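Local coordinates for protein-tyrosine-phosphatase PTP1 (Arabidopsis thaliana, PDB 6KRW), which dephosphorylates phosphotyrosine in proteins, including the MAP kinase MPK6, which it probably inhibits, and together with MKP1 modulates plant defence responses, at residues A[203-206]-A[210-213]; A[133-138]-A[217-222]; A[88-93]-A[121-126]; A[60-65]-A[84-89]; A[3-8]-A[256-261]. All coordinates share one frame; numbering follows the deposited sequence.

Contact 1. Residues A[203-206]-A[210-213]; sequences EWPD and PKDT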
# COMPACT_ATOMS: atom_id res chain seq x y z
N GLU A 203 -5.31 -3.99 13.46
CA GLU A 203 -5.30 -5.40 13.94
C GLU A 203 -4.52 -6.28 12.97
O GLU A 203 -4.84 -7.45 12.80
CB GLU A 203 -6.71 -5.89 14.18
CG GLU A 203 -7.37 -5.20 15.37
CD GLU A 203 -6.53 -5.11 16.64
OE1 GLU A 203 -6.44 -4.00 17.21
OE2 GLU A 203 -5.98 -6.15 17.09
N TRP A 204 -3.48 -5.71 12.39
CA TRP A 204 -2.56 -6.50 11.53
C TRP A 204 -1.18 -6.39 12.15
O TRP A 204 -0.49 -5.39 11.96
CB TRP A 204 -2.59 -5.98 10.10
CG TRP A 204 -1.94 -6.87 9.09
CD1 TRP A 204 -1.05 -7.87 9.30
CD2 TRP A 204 -2.17 -6.84 7.68
NE1 TRP A 204 -0.69 -8.47 8.12
CE2 TRP A 204 -1.39 -7.88 7.11
CE3 TRP A 204 -2.99 -6.07 6.84
CZ2 TRP A 204 -1.34 -8.12 5.74
CZ3 TRP A 204 -2.95 -6.33 5.48
CH2 TRP A 204 -2.14 -7.34 4.95
N PRO A 205 -0.75 -7.41 12.92
CA PRO A 205 0.53 -7.34 13.60
C PRO A 205 1.73 -7.33 12.65
O PRO A 205 1.71 -7.96 11.60
CB PRO A 205 0.58 -8.59 14.50
CG PRO A 205 -0.57 -9.47 14.05
CD PRO A 205 -1.51 -8.63 13.21
N ASP A 206 2.76 -6.62 13.08
CA ASP A 206 4.06 -6.50 12.38
C ASP A 206 4.61 -7.92 12.20
O ASP A 206 4.63 -8.71 13.15
CB ASP A 206 4.93 -5.53 13.19
CG ASP A 206 6.41 -5.62 12.89
OD1 ASP A 206 6.77 -6.36 11.99
OD2 ASP A 206 7.19 -4.92 13.55
N PRO A 210 -3.65 -10.91 9.99
CA PRO A 210 -4.92 -10.82 10.69
C PRO A 210 -5.50 -12.22 10.96
O PRO A 210 -5.11 -13.17 10.35
CB PRO A 210 -5.84 -10.02 9.75
CG PRO A 210 -4.88 -9.31 8.81
CD PRO A 210 -3.69 -10.23 8.69
N LYS A 211 -6.43 -12.29 11.90
CA LYS A 211 -7.08 -13.59 12.21
C LYS A 211 -8.05 -14.00 11.09
O LYS A 211 -8.32 -15.21 10.99
CB LYS A 211 -7.76 -13.51 13.58
CG LYS A 211 -6.86 -12.91 14.66
CD LYS A 211 -5.52 -13.62 14.82
CE LYS A 211 -4.41 -12.71 15.30
NZ LYS A 211 -3.83 -11.88 14.20
N ASP A 212 -8.58 -13.05 10.31
CA ASP A 212 -9.48 -13.40 9.18
C ASP A 212 -9.26 -12.37 8.06
O ASP A 212 -8.48 -11.46 8.26
CB ASP A 212 -10.93 -13.52 9.67
CG ASP A 212 -11.50 -12.22 10.17
OD1 ASP A 212 -11.50 -11.22 9.41
OD2 ASP A 212 -12.02 -12.23 11.30
N THR A 213 -9.97 -12.49 6.95
CA THR A 213 -9.70 -11.62 5.78
C THR A 213 -10.74 -10.50 5.66
O THR A 213 -10.70 -9.75 4.69
CB THR A 213 -9.70 -12.42 4.47
OG1 THR A 213 -11.00 -12.97 4.24
CG2 THR A 213 -8.65 -13.51 4.50
O HOH W 1 -6.40 -9.62 13.52

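Contact 2. Residues A[133-138]-A[217-222]; sequences VMLTRL and REILKR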
# COMPACT_ATOMS: atom_id res chain seq x y z
N VAL A 133 -3.96 4.24 2.85
CA VAL A 133 -4.19 2.96 3.54
C VAL A 133 -3.08 2.78 4.55
O VAL A 133 -1.90 2.62 4.16
CB VAL A 133 -4.33 1.77 2.59
CG1 VAL A 133 -4.55 0.49 3.34
CG2 VAL A 133 -5.40 2.02 1.54
N MET A 134 -3.47 2.78 5.82
CA MET A 134 -2.51 2.63 6.93
C MET A 134 -2.74 1.29 7.61
O MET A 134 -3.85 1.10 8.17
CB MET A 134 -2.75 3.77 7.92
CG MET A 134 -1.84 3.70 9.11
SD MET A 134 -2.03 5.15 10.11
CE MET A 134 -0.80 4.76 11.35
N LEU A 135 -1.75 0.40 7.65
CA LEU A 135 -1.91 -1.01 8.09
C LEU A 135 -1.11 -1.26 9.36
O LEU A 135 -0.69 -2.37 9.58
CB LEU A 135 -1.46 -1.93 6.96
CG LEU A 135 -2.22 -1.73 5.66
CD1 LEU A 135 -1.52 -2.51 4.52
CD2 LEU A 135 -3.67 -2.14 5.78
N THR A 136 -0.95 -0.25 10.20
CA THR A 136 -0.17 -0.42 11.44
C THR A 136 -0.81 0.44 12.55
O THR A 136 -1.45 1.40 12.20
CB THR A 136 1.29 0.00 11.25
OG1 THR A 136 2.12 -0.22 12.39
CG2 THR A 136 1.43 1.45 10.82
N ARG A 137 -0.48 0.06 13.76
CA ARG A 137 -0.60 0.94 14.93
C ARG A 137 0.59 1.89 14.96
O ARG A 137 1.63 1.57 14.35
CB ARG A 137 -0.65 0.13 16.24
CG ARG A 137 -1.83 -0.82 16.32
CD ARG A 137 -1.78 -1.55 17.67
NE ARG A 137 -2.89 -2.47 17.82
CZ ARG A 137 -3.16 -3.11 18.97
NH1 ARG A 137 -2.30 -3.03 19.98
NH2 ARG A 137 -4.23 -3.88 19.09
N LEU A 138 0.45 3.00 15.67
CA LEU A 138 1.62 3.88 15.93
C LEU A 138 2.66 3.12 16.76
O LEU A 138 3.85 3.32 16.54
CB LEU A 138 1.14 5.17 16.62
CG LEU A 138 0.14 6.02 15.82
CD1 LEU A 138 -0.35 7.20 16.65
CD2 LEU A 138 0.73 6.50 14.50
N ARG A 217 -10.44 -7.14 3.23
CA ARG A 217 -11.31 -7.12 2.04
C ARG A 217 -12.27 -5.92 2.08
O ARG A 217 -12.61 -5.41 1.01
CB ARG A 217 -12.02 -8.46 1.88
CG ARG A 217 -11.07 -9.56 1.43
CD ARG A 217 -11.75 -10.87 1.13
NE ARG A 217 -12.55 -11.36 2.23
CZ ARG A 217 -13.87 -11.34 2.30
NH1 ARG A 217 -14.59 -10.82 1.31
NH2 ARG A 217 -14.48 -11.85 3.35
N GLU A 218 -12.69 -5.47 3.27
CA GLU A 218 -13.54 -4.26 3.30
C GLU A 218 -12.76 -3.05 2.76
O GLU A 218 -13.36 -2.21 2.09
CB GLU A 218 -14.07 -4.03 4.71
CG GLU A 218 -15.03 -2.87 4.75
CD GLU A 218 -15.71 -2.62 6.09
OE1 GLU A 218 -16.02 -3.59 6.79
OE2 GLU A 218 -15.75 -1.47 6.44
N ILE A 219 -11.46 -2.96 3.06
CA ILE A 219 -10.66 -1.84 2.48
C ILE A 219 -10.77 -1.91 0.95
O ILE A 219 -11.08 -0.90 0.32
CB ILE A 219 -9.20 -1.92 2.93
CG1 ILE A 219 -9.05 -1.86 4.45
CG2 ILE A 219 -8.36 -0.85 2.22
CD1 ILE A 219 -7.65 -2.10 4.95
N LEU A 220 -10.57 -3.09 0.37
CA LEU A 220 -10.65 -3.21 -1.10
C LEU A 220 -12.06 -2.87 -1.59
O LEU A 220 -12.20 -2.15 -2.60
CB LEU A 220 -10.24 -4.63 -1.51
CG LEU A 220 -10.44 -4.97 -2.98
CD1 LEU A 220 -9.66 -4.00 -3.87
CD2 LEU A 220 -10.01 -6.41 -3.26
N LYS A 221 -13.08 -3.33 -0.87
CA LYS A 221 -14.47 -3.06 -1.30
C LYS A 221 -14.74 -1.55 -1.30
O LYS A 221 -15.41 -1.06 -2.25
CB LYS A 221 -15.44 -3.78 -0.38
CG LYS A 221 -15.42 -5.29 -0.53
CD LYS A 221 -16.34 -5.98 0.47
CE LYS A 221 -16.19 -7.49 0.45
NZ LYS A 221 -16.61 -8.08 -0.84
N ARG A 222 -14.21 -0.83 -0.32
CA ARG A 222 -14.43 0.65 -0.27
C ARG A 222 -13.66 1.34 -1.40
O ARG A 222 -14.06 2.42 -1.83
CB ARG A 222 -14.02 1.19 1.10
CG ARG A 222 -14.96 0.74 2.21
CD ARG A 222 -14.53 1.26 3.57
NE ARG A 222 -15.52 0.86 4.58
CZ ARG A 222 -16.69 1.44 4.77
NH1 ARG A 222 -17.51 0.98 5.70
NH2 ARG A 222 -17.03 2.47 4.02

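Contact 3. Residues A[88-93]-A[121-126]; sequences GYVNAS and WEMVIQ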
# COMPACT_ATOMS: atom_id res chain seq x y z
N GLY A 88 15.13 15.56 -3.63
CA GLY A 88 13.69 15.34 -3.52
C GLY A 88 13.32 14.08 -2.75
O GLY A 88 12.23 13.56 -2.98
N TYR A 89 14.20 13.61 -1.89
CA TYR A 89 14.09 12.23 -1.37
C TYR A 89 12.95 12.08 -0.35
O TYR A 89 12.84 12.82 0.63
CB TYR A 89 15.40 11.78 -0.72
CG TYR A 89 15.28 10.39 -0.19
CD1 TYR A 89 15.21 9.31 -1.04
CD2 TYR A 89 15.10 10.16 1.18
CE1 TYR A 89 15.03 8.03 -0.56
CE2 TYR A 89 14.91 8.88 1.67
CZ TYR A 89 14.85 7.81 0.80
OH TYR A 89 14.66 6.53 1.22
N VAL A 90 12.14 11.08 -0.60
CA VAL A 90 11.20 10.50 0.39
C VAL A 90 11.27 8.98 0.25
O VAL A 90 11.48 8.46 -0.86
CB VAL A 90 9.80 11.08 0.19
CG1 VAL A 90 9.27 10.91 -1.20
CG2 VAL A 90 8.81 10.50 1.19
N ASN A 91 11.14 8.26 1.36
CA ASN A 91 11.17 6.79 1.34
C ASN A 91 9.84 6.30 0.81
O ASN A 91 8.92 6.02 1.60
CB ASN A 91 11.58 6.23 2.69
CG ASN A 91 11.89 4.75 2.60
OD1 ASN A 91 11.18 4.00 1.94
ND2 ASN A 91 12.94 4.34 3.31
N ALA A 92 9.70 6.22 -0.51
CA ALA A 92 8.41 5.94 -1.15
C ALA A 92 8.69 5.42 -2.55
O ALA A 92 9.62 5.98 -3.22
CB ALA A 92 7.55 7.18 -1.21
N SER A 93 7.96 4.41 -2.96
CA SER A 93 8.16 3.70 -4.23
C SER A 93 6.88 3.67 -5.04
O SER A 93 5.80 3.40 -4.48
CB SER A 93 8.57 2.28 -3.94
OG SER A 93 9.73 2.21 -3.16
N TRP A 121 3.26 14.79 3.58
CA TRP A 121 2.09 15.54 3.10
C TRP A 121 2.40 16.28 1.81
O TRP A 121 1.48 16.40 0.98
CB TRP A 121 1.56 16.45 4.20
CG TRP A 121 0.83 15.67 5.25
CD1 TRP A 121 1.19 15.50 6.55
CD2 TRP A 121 -0.38 14.93 5.05
NE1 TRP A 121 0.26 14.71 7.20
CE2 TRP A 121 -0.71 14.35 6.30
CE3 TRP A 121 -1.22 14.71 3.95
CZ2 TRP A 121 -1.85 13.55 6.46
CZ3 TRP A 121 -2.34 13.92 4.11
CH2 TRP A 121 -2.64 13.34 5.35
N GLU A 122 3.65 16.73 1.63
CA GLU A 122 4.04 17.38 0.36
C GLU A 122 3.89 16.35 -0.76
O GLU A 122 3.36 16.71 -1.83
CB GLU A 122 5.46 17.89 0.46
CG GLU A 122 5.88 18.65 -0.78
CD GLU A 122 5.30 20.04 -0.92
OE1 GLU A 122 5.03 20.66 0.09
OE2 GLU A 122 5.19 20.53 -2.07
N MET A 123 4.30 15.11 -0.51
CA MET A 123 4.14 14.03 -1.52
C MET A 123 2.64 13.82 -1.83
O MET A 123 2.25 13.70 -2.99
CB MET A 123 4.76 12.73 -1.02
CG MET A 123 4.56 11.58 -1.98
SD MET A 123 5.38 10.06 -1.42
CE MET A 123 4.35 9.62 -0.00
N VAL A 124 1.80 13.78 -0.79
CA VAL A 124 0.33 13.58 -0.98
C VAL A 124 -0.21 14.68 -1.90
O VAL A 124 -0.99 14.37 -2.82
CB VAL A 124 -0.40 13.59 0.37
CG1 VAL A 124 -1.90 13.64 0.19
CG2 VAL A 124 0.02 12.41 1.23
N ILE A 125 0.15 15.93 -1.64
CA ILE A 125 -0.36 17.06 -2.46
C ILE A 125 0.22 16.96 -3.87
O ILE A 125 -0.57 17.05 -4.84
CB ILE A 125 -0.03 18.39 -1.78
CG1 ILE A 125 -0.75 18.49 -0.43
CG2 ILE A 125 -0.37 19.55 -2.70
CD1 ILE A 125 -0.32 19.69 0.39
N GLN A 126 1.54 16.80 -3.99
CA GLN A 126 2.19 16.83 -5.32
C GLN A 126 1.69 15.69 -6.20
O GLN A 126 1.54 15.90 -7.41
CB GLN A 126 3.71 16.75 -5.15
CG GLN A 126 4.33 18.02 -4.59
CD GLN A 126 5.84 17.99 -4.64
OE1 GLN A 126 6.44 17.03 -5.14
NE2 GLN A 126 6.46 19.04 -4.11

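Contact 4. Residues A[60-65]-A[84-89]; sequences VEKNRY and SSAKGY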
# COMPACT_ATOMS: atom_id res chain seq x y z
N VAL A 60 19.99 9.59 5.02
CA VAL A 60 19.93 8.32 5.81
C VAL A 60 18.95 8.47 6.98
O VAL A 60 18.23 7.50 7.25
CB VAL A 60 21.32 7.86 6.27
CG1 VAL A 60 22.07 7.20 5.13
CG2 VAL A 60 22.13 8.99 6.88
N GLU A 61 18.90 9.63 7.62
CA GLU A 61 18.00 9.84 8.79
C GLU A 61 16.54 9.93 8.35
O GLU A 61 15.68 9.97 9.19
CB GLU A 61 18.36 11.13 9.53
CG GLU A 61 19.49 10.98 10.52
CD GLU A 61 19.71 12.24 11.35
OE1 GLU A 61 20.86 12.49 11.72
OE2 GLU A 61 18.72 12.96 11.61
N LYS A 62 16.25 9.91 7.06
CA LYS A 62 14.85 9.99 6.57
C LYS A 62 14.30 8.58 6.33
O LYS A 62 13.15 8.46 5.88
CB LYS A 62 14.80 10.81 5.28
CG LYS A 62 15.21 12.26 5.44
CD LYS A 62 15.41 12.97 4.11
CE LYS A 62 15.94 14.37 4.27
NZ LYS A 62 16.35 14.95 2.97
N ASN A 63 15.07 7.56 6.70
CA ASN A 63 14.68 6.15 6.58
C ASN A 63 14.43 5.57 7.97
O ASN A 63 15.33 5.62 8.80
CB ASN A 63 15.77 5.34 5.87
CG ASN A 63 16.04 5.89 4.48
OD1 ASN A 63 15.10 6.23 3.79
ND2 ASN A 63 17.31 6.04 4.10
N ARG A 64 13.26 5.00 8.15
CA ARG A 64 12.91 4.34 9.44
C ARG A 64 13.82 3.13 9.65
O ARG A 64 14.27 2.90 10.80
CB ARG A 64 11.43 3.94 9.40
CG ARG A 64 10.96 3.32 10.70
CD ARG A 64 9.47 3.18 10.75
NE ARG A 64 8.80 4.46 10.87
CZ ARG A 64 8.65 5.14 12.03
NH1 ARG A 64 9.12 4.67 13.19
NH2 ARG A 64 7.98 6.27 12.02
N TYR A 65 14.10 2.39 8.57
CA TYR A 65 14.93 1.18 8.65
C TYR A 65 16.03 1.31 7.61
O TYR A 65 15.75 1.74 6.47
CB TYR A 65 14.11 -0.07 8.39
CG TYR A 65 12.97 -0.26 9.35
CD1 TYR A 65 13.20 -0.72 10.63
CD2 TYR A 65 11.68 0.10 8.99
CE1 TYR A 65 12.15 -0.87 11.52
CE2 TYR A 65 10.62 -0.06 9.88
CZ TYR A 65 10.86 -0.53 11.15
OH TYR A 65 9.82 -0.67 12.04
N SER A 84 18.12 20.95 -2.57
CA SER A 84 18.51 20.27 -3.83
C SER A 84 19.50 19.12 -3.56
O SER A 84 19.48 18.14 -4.33
CB SER A 84 19.05 21.26 -4.86
OG SER A 84 20.37 21.64 -4.55
N SER A 85 20.31 19.21 -2.51
CA SER A 85 21.28 18.14 -2.17
C SER A 85 20.54 16.84 -1.81
O SER A 85 21.11 15.76 -1.99
CB SER A 85 22.21 18.56 -1.06
OG SER A 85 21.48 18.76 0.14
N ALA A 86 19.28 16.93 -1.37
CA ALA A 86 18.47 15.75 -1.01
C ALA A 86 17.87 15.06 -2.25
O ALA A 86 17.38 13.93 -2.13
CB ALA A 86 17.37 16.14 -0.07
N LYS A 87 17.90 15.72 -3.40
CA LYS A 87 17.33 15.17 -4.66
C LYS A 87 15.86 14.77 -4.44
O LYS A 87 15.42 13.76 -4.98
CB LYS A 87 18.18 14.01 -5.19
CG LYS A 87 19.64 14.36 -5.46
CD LYS A 87 20.42 13.22 -6.08
CE LYS A 87 21.84 13.60 -6.46
NZ LYS A 87 22.74 13.59 -5.28
N GLY A 88 15.13 15.56 -3.63
CA GLY A 88 13.69 15.34 -3.52
C GLY A 88 13.32 14.08 -2.75
O GLY A 88 12.23 13.56 -2.98
N TYR A 89 14.20 13.61 -1.89
CA TYR A 89 14.09 12.23 -1.37
C TYR A 89 12.95 12.08 -0.35
O TYR A 89 12.84 12.82 0.63
CB TYR A 89 15.40 11.78 -0.72
CG TYR A 89 15.28 10.39 -0.19
CD1 TYR A 89 15.21 9.31 -1.04
CD2 TYR A 89 15.10 10.16 1.18
CE1 TYR A 89 15.03 8.03 -0.56
CE2 TYR A 89 14.91 8.88 1.67
CZ TYR A 89 14.85 7.81 0.80
OH TYR A 89 14.66 6.53 1.22
O HOH W 2 14.19 15.15 1.24

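Contact 5. Residues A[3-8]-A[256-261]; sequences LSLSSD and RILAGD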
# COMPACT_ATOMS: atom_id res chain seq x y z
N LEU A 3 -20.89 -4.81 -6.49
CA LEU A 3 -20.37 -4.51 -7.85
C LEU A 3 -21.30 -5.11 -8.91
O LEU A 3 -21.72 -6.26 -8.73
CB LEU A 3 -18.97 -5.12 -8.05
CG LEU A 3 -17.80 -4.48 -7.30
CD1 LEU A 3 -16.48 -4.84 -7.99
CD2 LEU A 3 -17.93 -2.96 -7.19
N SER A 4 -21.57 -4.37 -9.98
CA SER A 4 -22.24 -4.96 -11.17
C SER A 4 -21.16 -5.43 -12.14
O SER A 4 -20.45 -4.57 -12.68
CB SER A 4 -23.17 -3.99 -11.83
OG SER A 4 -24.27 -3.72 -10.98
N LEU A 5 -21.03 -6.73 -12.33
CA LEU A 5 -19.96 -7.25 -13.22
C LEU A 5 -20.55 -7.59 -14.58
O LEU A 5 -21.72 -8.00 -14.66
CB LEU A 5 -19.34 -8.50 -12.59
CG LEU A 5 -18.25 -8.28 -11.54
CD1 LEU A 5 -17.09 -7.47 -12.08
CD2 LEU A 5 -18.82 -7.62 -10.30
N SER A 6 -19.74 -7.49 -15.63
CA SER A 6 -20.14 -7.97 -16.97
C SER A 6 -20.05 -9.50 -17.01
O SER A 6 -19.47 -10.13 -16.08
CB SER A 6 -19.31 -7.33 -18.03
OG SER A 6 -17.95 -7.71 -17.89
N SER A 7 -20.60 -10.10 -18.06
CA SER A 7 -20.46 -11.56 -18.29
C SER A 7 -18.97 -11.92 -18.38
O SER A 7 -18.56 -12.91 -17.73
CB SER A 7 -21.20 -11.99 -19.52
OG SER A 7 -22.60 -11.79 -19.34
N ASP A 8 -18.20 -11.13 -19.11
CA ASP A 8 -16.74 -11.35 -19.24
C ASP A 8 -16.10 -11.36 -17.85
O ASP A 8 -15.32 -12.28 -17.56
CB ASP A 8 -16.09 -10.26 -20.11
CG ASP A 8 -16.67 -10.17 -21.51
OD1 ASP A 8 -17.26 -11.16 -21.97
OD2 ASP A 8 -16.53 -9.09 -22.11
N ARG A 256 -6.80 -6.77 -11.58
CA ARG A 256 -6.28 -7.30 -12.87
C ARG A 256 -7.16 -8.45 -13.37
O ARG A 256 -7.37 -8.55 -14.57
CB ARG A 256 -4.81 -7.68 -12.71
CG ARG A 256 -3.90 -6.46 -12.70
CD ARG A 256 -2.52 -6.78 -12.19
NE ARG A 256 -1.87 -7.83 -12.97
CZ ARG A 256 -0.97 -8.66 -12.48
NH1 ARG A 256 -0.53 -8.50 -11.25
NH2 ARG A 256 -0.44 -9.60 -13.27
N ILE A 257 -7.70 -9.29 -12.48
CA ILE A 257 -8.66 -10.34 -12.90
C ILE A 257 -9.87 -9.66 -13.53
O ILE A 257 -10.30 -10.07 -14.62
CB ILE A 257 -9.04 -11.25 -11.73
CG1 ILE A 257 -7.85 -12.07 -11.25
CG2 ILE A 257 -10.24 -12.13 -12.10
CD1 ILE A 257 -8.05 -12.67 -9.86
N LEU A 258 -10.40 -8.62 -12.88
CA LEU A 258 -11.62 -7.93 -13.36
C LEU A 258 -11.33 -7.21 -14.68
O LEU A 258 -12.29 -6.98 -15.44
CB LEU A 258 -12.08 -6.94 -12.30
CG LEU A 258 -12.70 -7.57 -11.06
CD1 LEU A 258 -12.96 -6.51 -10.00
CD2 LEU A 258 -14.01 -8.28 -11.43
N ALA A 259 -10.07 -6.90 -14.95
CA ALA A 259 -9.70 -6.17 -16.20
C ALA A 259 -9.31 -7.15 -17.30
O ALA A 259 -9.08 -6.69 -18.43
CB ALA A 259 -8.61 -5.18 -15.93
N GLY A 260 -9.24 -8.44 -17.01
CA GLY A 260 -8.98 -9.48 -18.03
C GLY A 260 -7.50 -9.81 -18.19
O GLY A 260 -7.17 -10.41 -19.21
N ASP A 261 -6.66 -9.52 -17.19
CA ASP A 261 -5.21 -9.83 -17.28
C ASP A 261 -4.98 -11.24 -16.74
O ASP A 261 -4.96 -11.45 -15.50
CB ASP A 261 -4.42 -8.75 -16.54
CG ASP A 261 -2.93 -9.04 -16.46
OD1 ASP A 261 -2.48 -10.04 -17.09
OD2 ASP A 261 -2.24 -8.31 -15.69

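Contact 1. Residues A[203-206]-A[210-213]
Trp204 and Pro210 pack together inside the WPD loop, the loop of protein tyrosine phosphatases named after its Trp-Pro-Asp sequence. Pro210 comes over one face of the indole. Its CD lies 3.5 Å from the centroid of the five-membered ring of Trp204, only 9° off the ring normal, which makes a CH-pi contact. Pro210 CG leans toward the fused side and is 3.8 Å from Trp204 CD2. The indole reaches this place because its CG is anti to the backbone N (chi1 -168°). Its N-H goes to Gly208 O, which fixes the turn of the ring, and Phe290 of helix 285-303 also meets it. Replacing Trp204 with an alanine would probably leave Pro210 without its aromatic platform and Gly208 O without its donor, so this part of the loop would lose its packed core. On the outer side, Lys211 bends at chi2 and chi4 and brings NZ back to 4.1 Å from Pro205 CG, while NZ bonds to Val209 O. Asp206, inferred to bind substrate, pairs with Lys146. One water joins the two backbones: it donates to Glu203 O at 2.8 Å and accepts from Lys211 N at 3.1 Å.

Contact 2. Residues A[133-138]-A[217-222]
Ile219 of helix 214-223 packs against Val133 in strand 131-134 and Leu135 just past its end. This is helix-on-sheet packing in the phosphatase domain, and all three residues are buried. The two branches of Ile219 share the work. With chi1 at -59°, CG2 is anti to the backbone N and points at Val133, whose two methyls straddle it. The distance from Ile219 CG2 to Val133 CG2 is 4.2 Å, and that to Val133 CG1 is the same. The other branch carries CD1 out to Leu135, where it meets CD2 of that residue at 4.1 Å. Leu135 also lies close to the side chain of the active-site Cys237. Tyr247 of helix 242-259 touches both Leu135 and Ile219, and Ile199 also packs on Ile219.

The outer side of the helix is polar and partly exposed. There Arg222 grips Glu218 one turn back, side-on, with two nitrogens on a single oxygen. Arg222 NE is 3.0 Å from Glu218 OE2, which receives it on its anti lone pair. Arg222 NH1 is 3.1 Å from the same OE2 but meets it from above the carboxylate plane, 42° out of it. Glu218 OE1 bonds to Thr175 OG1.

The contact itself has no hydrogen bond or charge pair, so methyl packing and the exclusion of water hold it together.

Contact 3. Residues A[88-93]-A[121-126]
A buried apolar layer lies between helix 117-126 and strand 92-95, an outermost strand of the central sheet, and Met123, Ala92 and Val90 form it. The chain turns a corner just before this strand, at Asn91, the centre of an inverse gamma turn. Ala92 belongs to the strand, and Val90 sits just before the corner. Both point their CB toward the helix.

Met123 spans the gap. Extended chi1 and chi2 carry SD onto the two partners; the bend at chi3 (70°) then turns CE off to one side. Met123 SD is 3.6 Å from Ala92 CB and 4.0 Å from Val90 CG1. Val90 holds CG1 between its backbone N and carbonyl carbon (chi1 56°), and its side chain crosses that of Met123 at about a right angle. Ile107 of strand 106-109 packs on both Ala92 and Met123.

Asn91 and Ser93 point away from the helix. Both bond to Arg278, through Asn91 OD1 and Ser93 OG. Along the helix, Gln126 NE2 gives a bond of 2.8 Å to the anti lone pair of Glu122 OE2, with the acceptor tilted 23° from the amide plane. Glu122 OE2 also takes Tyr186 OH, and Gln126 OE1 takes Asn79 N.

No hydrogen bond crosses the contact. It rests on dispersion between a polarisable thioether sulfur and small aliphatic groups, while the polar side chains beside it bond to other residues.

Contact 4. Residues A[60-65]-A[84-89]
Lys62 and Tyr89 face each other across two loops, and their CA atoms, 8.3 Å apart, are the nearest pair. Segment 60-65 has no regular structure, but a bond from Asn63 N to Val60 O curls its start. Segment 84-89 begins as a short 3-10 stretch. It then passes through a type I' beta turn from Ala86 to Tyr89, with positive phi at Lys87 and Gly88.

Tyr89 has its CG anti to the backbone N, and this carries the ring across to Asn63. There Tyr89 OH donates to Asn63 OD1 at 2.6 Å. The C=O...donor angle is 136°, with the hydroxyl tilted 16° from the carbonyl plane. Amide and ring stand almost perpendicular, at 87°. The same OD1 also accepts from Asn91 ND2, while Asn63 ND2 bonds to Ala54 O.

Lys62 runs extended past the edge of the ring, in the opposite direction. Its CD is 4.1 Å from Tyr89 CD2, and its NZ ends 3.4 Å from Ala86 CB. Lys62 NZ bonds to Asn59 OD1 and to a water at 2.8 Å, which in turn donates to Tyr89 O at 2.8 Å. A phenylalanine in place of Tyr89 would keep the ring but is likely to leave Asn63 OD1 short of one donor and its amide less firmly set.

Residues 62-65 read Lys-Asn-Arg-Tyr, the signature of the phosphotyrosine recognition loop of classical tyrosine phosphatases. As in relatives, Tyr65 at its end probably lines the substrate pocket; its OH bonds to Ser238.

Contact 5. Residues A[3-8]-A[256-261]
Leu5 and Leu258 meet methyl to methyl, their side chains crossing at about a right angle. Leu5 CD1 lies 3.3 Å from Leu258 CD2. This is closer than usual for two carbons, so the exact placing of these methyls is a little doubtful. In both leucines CG is anti to the carbonyl carbon. The next torsion sets the methyls: chi2 of -57° directs CD1 of Leu5 at Leu258, and chi2 of 173° directs CD2 of Leu258 back at it. Leu3 adds a looser touch, its CD1 4.4 Å from Leu258 CD1.

Both segments include a helix end. Ser6 is the N-cap of helix 7-24, and Gln9 OE1 accepts from Ser6 N, as in a capping box. Gly260 closes helix 242-259 in a Schellman motif, with Asp261 N bonded to Arg256 O at 2.9 Å. Arg256 also reaches round the helix end in a salt bridge, its NE 2.8 Å from Asp261 OD2 and nearly straight. That oxygen is met from above the carboxylate plane.

The contact lies at the surface, away from the active site. It lays the N-terminal tail and the start of helix 7-24 on the C-terminal end of helix 242-259. Cys13 packs on Leu258, Gln9 NE2 bonds to Leu258 O, and Leu3 reaches Tyr224 and Gln225, just after helix 214-223.

Contact 5 encloses the other four along the chain. Contacts 4 and 3 come first; they share Gly88 and Tyr89, with centres about 11 Å apart. Contact 2 follows, with contact 1 nested in its loop, about 11 Å between centres; the Arg137-Glu203 salt bridge joins them. Contacts 2 and 3 pack helices 214-223 and 117-126 on one mixed sheet, about 20 Å between centres. Contact 1 lies in the WPD loop and contact 4 braces the phosphotyrosine recognition loop, both flanking the active site in this family; their centres are about 31 Å apart, their nearest atoms about 5 Å. Contact 5 lies about 40 Å from contact 4 (centres) but about 6 Å from contact 2 (nearest atoms).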